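Local coordinates for response regulator receiver protein (Sinorhizobium medicae, PDB 2RDM), which probably works as a phosphorylation-controlled switch in two-component signalling, taking a phosphoryl group onto a carboxylate side chain as other receiver domains do, at residues Leu10-Ala15 with Val55-Phe60; Met80-Ile85 with Asn96-Ser101. The protein carries 1 engineered substitution. All coordinates share one frame; numbering follows the deposited sequence.

In the fold
Interactions 1 and 2 are both largely buried and belong to one five-stranded parallel sheet, where strands 53-57 and 82-86 run side by side: T56 N lies 2.9 Å from V83 O, and I58 packs on Y84. Interaction 1 joins two strands in the middle of the sheet and follows them to their C-terminal ends, so regular backbone bonds give way to a cluster of aspartates around the predicted phosphorylation site. Interaction 2 lies nearer the sheet edge, between strand 82-86 and the loop leading to strand 102-105. Its chemistry is that of a buried tyrosine, a serine and bridging waters instead of grouped carboxylates, and its loop also faces another subunit.

Interaction 1 (Leu10-Ala15 with Val55-Phe60); sequences LADDEA and VTDIRF
L10 and A11 run parallel to V55 and T56, the touching parts only 21° apart in direction. Two backbone bonds knit them: A11 N gives to V55 O (2.9 Å), and D57 N returns to A11 O (2.9 Å). Past A11 the strand ends, and three aspartates gather. D57 has CG anti to its carbonyl carbon (chi1 -69°), beside the backbone N, and its OD1 lies 2.7 Å from D12 OD2. The two side chains cross at about a right angle, their carboxylate planes 81° apart. D57 OD2 also accepts from D13 N at 3.2 Å, the donor lying above the carboxylate plane. D12 OD1 meanwhile takes E14 N in an Asx turn, just ahead of helix 15-27. An alanine in place of D12 would probably leave E14 N without this acceptor and open a gap beside the D57 carboxylate. D57 is the predicted phosphoacceptor, unmodified here, and a glycerol lies next to it; acidic clusters at these strand ends are a hallmark of receiver domains. The F60 ring brings CZ to within 3.7 Å of A11 CB. On the other face of the sheet, L10 CD1 touches V55 CG1 at 3.8 Å. There F21 and E22 of helix 15-27 lie against L10, while V69 of helix 66-76 meets T56 on the A11 side; strands 31-35 and 82-86 flank the pair.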
loop_
_atom_site.group_PDB
_atom_site.type_symbol
_atom_site.label_atom_id
_atom_site.label_comp_id
_atom_site.label_asym_id
_atom_site.label_seq_id
_atom_site.Cartn_x
_atom_site.Cartn_y
_atom_site.Cartn_z
ATOM N N LEU A 10 -22.694 12.959 -7.360
ATOM C CA LEU A 10 -22.619 13.537 -6.030
ATOM C C LEU A 10 -24.000 13.512 -5.388
ATOM O O LEU A 10 -24.939 14.100 -5.925
ATOM C CB LEU A 10 -22.091 14.971 -6.114
ATOM C CG LEU A 10 -22.136 15.865 -4.871
ATOM C CD1 LEU A 10 -21.134 15.401 -3.809
ATOM C CD2 LEU A 10 -21.867 17.318 -5.246
ATOM N N ALA A 11 -24.120 12.840 -4.246
ATOM C CA ALA A 11 -25.405 12.699 -3.565
ATOM C C ALA A 11 -25.339 13.325 -2.181
ATOM O O ALA A 11 -24.703 12.771 -1.280
ATOM C CB ALA A 11 -25.813 11.208 -3.469
ATOM N N ASP A 12 -25.964 14.488 -2.030
ATOM C CA ASP A 12 -25.974 15.205 -0.751
ATOM C C ASP A 12 -27.295 15.937 -0.565
ATOM O O ASP A 12 -27.782 16.585 -1.489
ATOM C CB ASP A 12 -24.782 16.186 -0.622
ATOM C CG ASP A 12 -24.601 16.726 0.812
ATOM O OD1 ASP A 12 -25.533 17.327 1.389
ATOM O OD2 ASP A 12 -23.509 16.553 1.379
ATOM N N ASP A 13 -27.823 15.830 0.657
ATOM C CA ASP A 13 -29.115 16.380 1.095
ATOM C C ASP A 13 -29.249 17.896 1.045
ATOM O O ASP A 13 -30.175 18.422 0.422
ATOM C CB ASP A 13 -29.378 15.954 2.546
ATOM C CG ASP A 13 -30.586 15.059 2.695
ATOM O OD1 ASP A 13 -31.449 15.040 1.793
ATOM O OD2 ASP A 13 -30.681 14.386 3.743
ATOM N N GLU A 14 -28.352 18.592 1.741
ATOM C CA GLU A 14 -28.511 20.032 1.944
ATOM C C GLU A 14 -27.959 20.897 0.813
ATOM O O GLU A 14 -26.934 20.573 0.205
ATOM C CB GLU A 14 -27.972 20.479 3.310
ATOM C CG GLU A 14 -26.613 19.929 3.697
ATOM C CD GLU A 14 -26.174 20.406 5.073
ATOM O OE1 GLU A 14 -26.218 21.633 5.321
ATOM O OE2 GLU A 14 -25.777 19.559 5.904
ATOM N N ALA A 15 -28.667 21.998 0.558
ATOM C CA ALA A 15 -28.393 22.913 -0.553
ATOM C C ALA A 15 -27.024 23.585 -0.491
ATOM O O ALA A 15 -26.320 23.637 -1.506
ATOM C CB ALA A 15 -29.503 23.963 -0.664
ATOM N N VAL A 55 -19.521 10.219 -4.989
ATOM C CA VAL A 55 -19.322 10.912 -3.712
ATOM C C VAL A 55 -20.686 11.031 -3.032
ATOM O O VAL A 55 -21.547 11.779 -3.517
ATOM C CB VAL A 55 -18.711 12.316 -3.916
ATOM C CG1 VAL A 55 -18.513 12.996 -2.599
ATOM C CG2 VAL A 55 -17.354 12.241 -4.607
ATOM N N THR A 56 -20.869 10.330 -1.910
ATOM C CA THR A 56 -22.204 10.195 -1.307
ATOM C C THR A 56 -22.220 10.421 0.202
ATOM O O THR A 56 -21.333 9.953 0.902
ATOM C CB THR A 56 -22.876 8.808 -1.654
ATOM O OG1 THR A 56 -24.210 8.741 -1.111
ATOM C CG2 THR A 56 -22.064 7.608 -1.125
ATOM N N ASP A 57 -23.253 11.117 0.684
ATOM C CA ASP A 57 -23.592 11.143 2.127
ATOM C C ASP A 57 -23.899 9.759 2.675
ATOM O O ASP A 57 -24.333 8.892 1.937
ATOM C CB ASP A 57 -24.874 11.938 2.375
ATOM C CG ASP A 57 -24.723 13.406 2.142
ATOM O OD1 ASP A 57 -23.623 13.856 1.757
ATOM O OD2 ASP A 57 -25.737 14.111 2.347
ATOM N N ILE A 58 -23.772 9.587 3.991
ATOM C CA ILE A 58 -24.199 8.346 4.632
ATOM C C ILE A 58 -25.708 8.370 4.877
ATOM O O ILE A 58 -26.408 7.410 4.553
ATOM C CB ILE A 58 -23.430 8.090 5.970
ATOM C CG1 ILE A 58 -21.948 7.833 5.691
ATOM C CG2 ILE A 58 -24.035 6.922 6.755
ATOM C CD1 ILE A 58 -21.718 7.011 4.456
ATOM N N ARG A 59 -26.201 9.469 5.441
ATOM C CA ARG A 59 -27.611 9.579 5.800
ATOM C C ARG A 59 -28.341 10.534 4.866
ATOM O O ARG A 59 -27.863 11.631 4.586
ATOM C CB ARG A 59 -27.768 10.064 7.248
ATOM C CG ARG A 59 -26.999 9.267 8.287
ATOM C CD ARG A 59 -27.041 9.969 9.639
ATOM N NE ARG A 59 -26.068 9.422 10.588
ATOM C CZ ARG A 59 -26.368 8.612 11.603
ATOM N NH1 ARG A 59 -27.624 8.235 11.824
ATOM N NH2 ARG A 59 -25.405 8.175 12.405
ATOM N N PHE A 60 -29.503 10.107 4.383
ATOM C CA PHE A 60 -30.405 10.988 3.666
ATOM C C PHE A 60 -31.673 11.141 4.499
ATOM O O PHE A 60 -31.749 10.577 5.592
ATOM C CB PHE A 60 -30.686 10.428 2.280
ATOM C CG PHE A 60 -29.451 10.363 1.405
ATOM C CD1 PHE A 60 -28.952 11.519 0.806
ATOM C CD2 PHE A 60 -28.776 9.159 1.216
ATOM C CE1 PHE A 60 -27.807 11.474 0.006
ATOM C CE2 PHE A 60 -27.626 9.105 0.415
ATOM C CZ PHE A 60 -27.147 10.260 -0.182
#

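Interaction 2 (Met80-Ile85 with Asn96-Ser101); sequences MPIVYI and NGVPDS
Y84 and I82 of strand 82-86, in the parallel sheet of the receiver domain, meet the loop at G97, V98 and S101 that follows the short helix 93-96. The phenol does the polar work. Y84 OH accepts from V98 N at 3.0 Å, with an N-H...O angle of 149°, and gives its own hydrogen to water 2, 2.6 Å away. That water passes a hydrogen on to N96 O, so the phenol tip is tied to the loop backbone directly and through water. G97 CA sits 3.4 Å from Y84 OH. Strand 82-86, helix 93-96 and strand 102-105 make up a beta-alpha-beta crossover, and V98 to S101 form a type II turn just before its last strand. S101 OG stands between its backbone N and carbonyl carbon (chi1 61°); there it donates to V98 O across the turn at 2.8 Å and accepts from W93 NE1. The same oxygen lies at the edge of the Y84 ring, near its plane, 3.3 Å from CE2. I82 CG2 covers one face of that ring, offset toward the rim, while I82 CG1 meets V98 CG2 at 4.0 Å, the two side chains crossing at about a right angle. Water 1 bridges I82 N to D100 O. R74 of helix 66-76 packs on I82 and V98 and bonds to P99 O, and V98 also touches S95 of a neighbouring subunit.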
loop_
_atom_site.group_PDB
_atom_site.type_symbol
_atom_site.label_atom_id
_atom_site.label_comp_id
_atom_site.label_asym_id
_atom_site.label_seq_id
_atom_site.Cartn_x
_atom_site.Cartn_y
_atom_site.Cartn_z
HETATM N N MSE A 80 -15.512 0.928 -9.040
HETATM C CA MSE A 80 -16.009 2.299 -8.912
HETATM C C MSE A 80 -15.369 2.984 -7.709
HETATM O O MSE A 80 -15.420 2.431 -6.619
HETATM C CB MSE A 80 -17.526 2.318 -8.698
HETATM C CG MSE A 80 -18.099 3.734 -8.721
HETATM SE SE MSE A 80 -18.194 4.442 -10.594
HETATM C CE MSE A 80 -19.973 3.744 -10.973
ATOM N N PRO A 81 -14.722 4.140 -7.924
ATOM C CA PRO A 81 -14.287 5.017 -6.846
ATOM C C PRO A 81 -15.459 5.423 -5.940
ATOM O O PRO A 81 -16.485 5.890 -6.423
ATOM C CB PRO A 81 -13.749 6.232 -7.592
ATOM C CG PRO A 81 -13.208 5.636 -8.872
ATOM C CD PRO A 81 -14.265 4.633 -9.240
ATOM N N ILE A 82 -15.302 5.221 -4.643
ATOM C CA ILE A 82 -16.390 5.522 -3.714
ATOM C C ILE A 82 -15.806 6.381 -2.599
ATOM O O ILE A 82 -14.854 5.957 -1.943
ATOM C CB ILE A 82 -16.997 4.238 -3.105
ATOM C CG1 ILE A 82 -17.612 3.332 -4.181
ATOM C CG2 ILE A 82 -18.007 4.575 -1.985
ATOM C CD1 ILE A 82 -18.871 3.860 -4.834
ATOM N N VAL A 83 -16.337 7.594 -2.443
ATOM C CA VAL A 83 -16.005 8.460 -1.310
ATOM C C VAL A 83 -17.288 8.730 -0.542
ATOM O O VAL A 83 -18.238 9.294 -1.093
ATOM C CB VAL A 83 -15.392 9.813 -1.745
ATOM C CG1 VAL A 83 -15.059 10.685 -0.523
ATOM C CG2 VAL A 83 -14.107 9.606 -2.588
ATOM N N TYR A 84 -17.289 8.383 0.738
ATOM C CA TYR A 84 -18.413 8.701 1.615
ATOM C C TYR A 84 -18.173 10.017 2.325
ATOM O O TYR A 84 -17.046 10.327 2.702
ATOM C CB TYR A 84 -18.590 7.627 2.677
ATOM C CG TYR A 84 -18.770 6.196 2.185
ATOM C CD1 TYR A 84 -19.998 5.754 1.679
ATOM C CD2 TYR A 84 -17.712 5.285 2.245
ATOM C CE1 TYR A 84 -20.165 4.442 1.259
ATOM C CE2 TYR A 84 -17.867 3.964 1.825
ATOM C CZ TYR A 84 -19.083 3.560 1.306
ATOM O OH TYR A 84 -19.251 2.267 0.942
ATOM N N ILE A 85 -19.246 10.772 2.567
ATOM C CA ILE A 85 -19.163 12.057 3.262
ATOM C C ILE A 85 -20.100 12.015 4.466
ATOM O O ILE A 85 -21.310 11.910 4.288
ATOM C CB ILE A 85 -19.591 13.239 2.347
ATOM C CG1 ILE A 85 -18.760 13.306 1.057
ATOM C CG2 ILE A 85 -19.575 14.564 3.107
ATOM C CD1 ILE A 85 -17.273 13.371 1.223
ATOM N N ASN A 96 -19.629 -1.170 7.281
ATOM C CA ASN A 96 -20.577 -0.925 6.187
ATOM C C ASN A 96 -19.972 -0.440 4.868
ATOM O O ASN A 96 -20.605 -0.565 3.821
ATOM C CB ASN A 96 -21.658 0.060 6.619
ATOM C CG ASN A 96 -22.505 -0.459 7.754
ATOM O OD1 ASN A 96 -23.330 -1.347 7.568
ATOM N ND2 ASN A 96 -22.307 0.098 8.938
ATOM N N GLY A 97 -18.773 0.139 4.929
ATOM C CA GLY A 97 -18.105 0.658 3.726
ATOM C C GLY A 97 -17.678 -0.475 2.822
ATOM O O GLY A 97 -17.475 -1.592 3.281
ATOM N N VAL A 98 -17.558 -0.191 1.523
ATOM C CA VAL A 98 -17.098 -1.181 0.562
ATOM C C VAL A 98 -15.563 -1.183 0.502
ATOM O O VAL A 98 -14.923 -0.202 0.874
ATOM C CB VAL A 98 -17.699 -0.933 -0.868
ATOM C CG1 VAL A 98 -19.201 -1.183 -0.877
ATOM C CG2 VAL A 98 -17.386 0.469 -1.383
ATOM N N PRO A 99 -14.953 -2.279 0.034
ATOM C CA PRO A 99 -13.493 -2.255 0.028
ATOM C C PRO A 99 -12.920 -1.127 -0.826
ATOM O O PRO A 99 -13.518 -0.768 -1.840
ATOM C CB PRO A 99 -13.144 -3.595 -0.595
ATOM C CG PRO A 99 -14.318 -4.460 -0.295
ATOM C CD PRO A 99 -15.472 -3.565 -0.468
ATOM N N ASP A 100 -11.777 -0.590 -0.395
ATOM C CA ASP A 100 -11.029 0.469 -1.089
ATOM C C ASP A 100 -11.745 1.809 -1.240
ATOM O O ASP A 100 -11.382 2.618 -2.094
ATOM C CB ASP A 100 -10.507 -0.010 -2.461
ATOM C CG ASP A 100 -9.666 -1.250 -2.355
ATOM O OD1 ASP A 100 -8.704 -1.243 -1.561
ATOM O OD2 ASP A 100 -9.971 -2.229 -3.058
ATOM N N SER A 101 -12.760 2.040 -0.413
ATOM C CA SER A 101 -13.435 3.317 -0.390
ATOM C C SER A 101 -12.704 4.232 0.585
ATOM O O SER A 101 -11.840 3.768 1.344
ATOM C CB SER A 101 -14.883 3.120 0.029
ATOM O OG SER A 101 -14.932 2.546 1.343
HETATM O O HOH W 1 -12.995 3.228 -4.260
HETATM O O HOH W 2 -21.257 0.745 1.432
#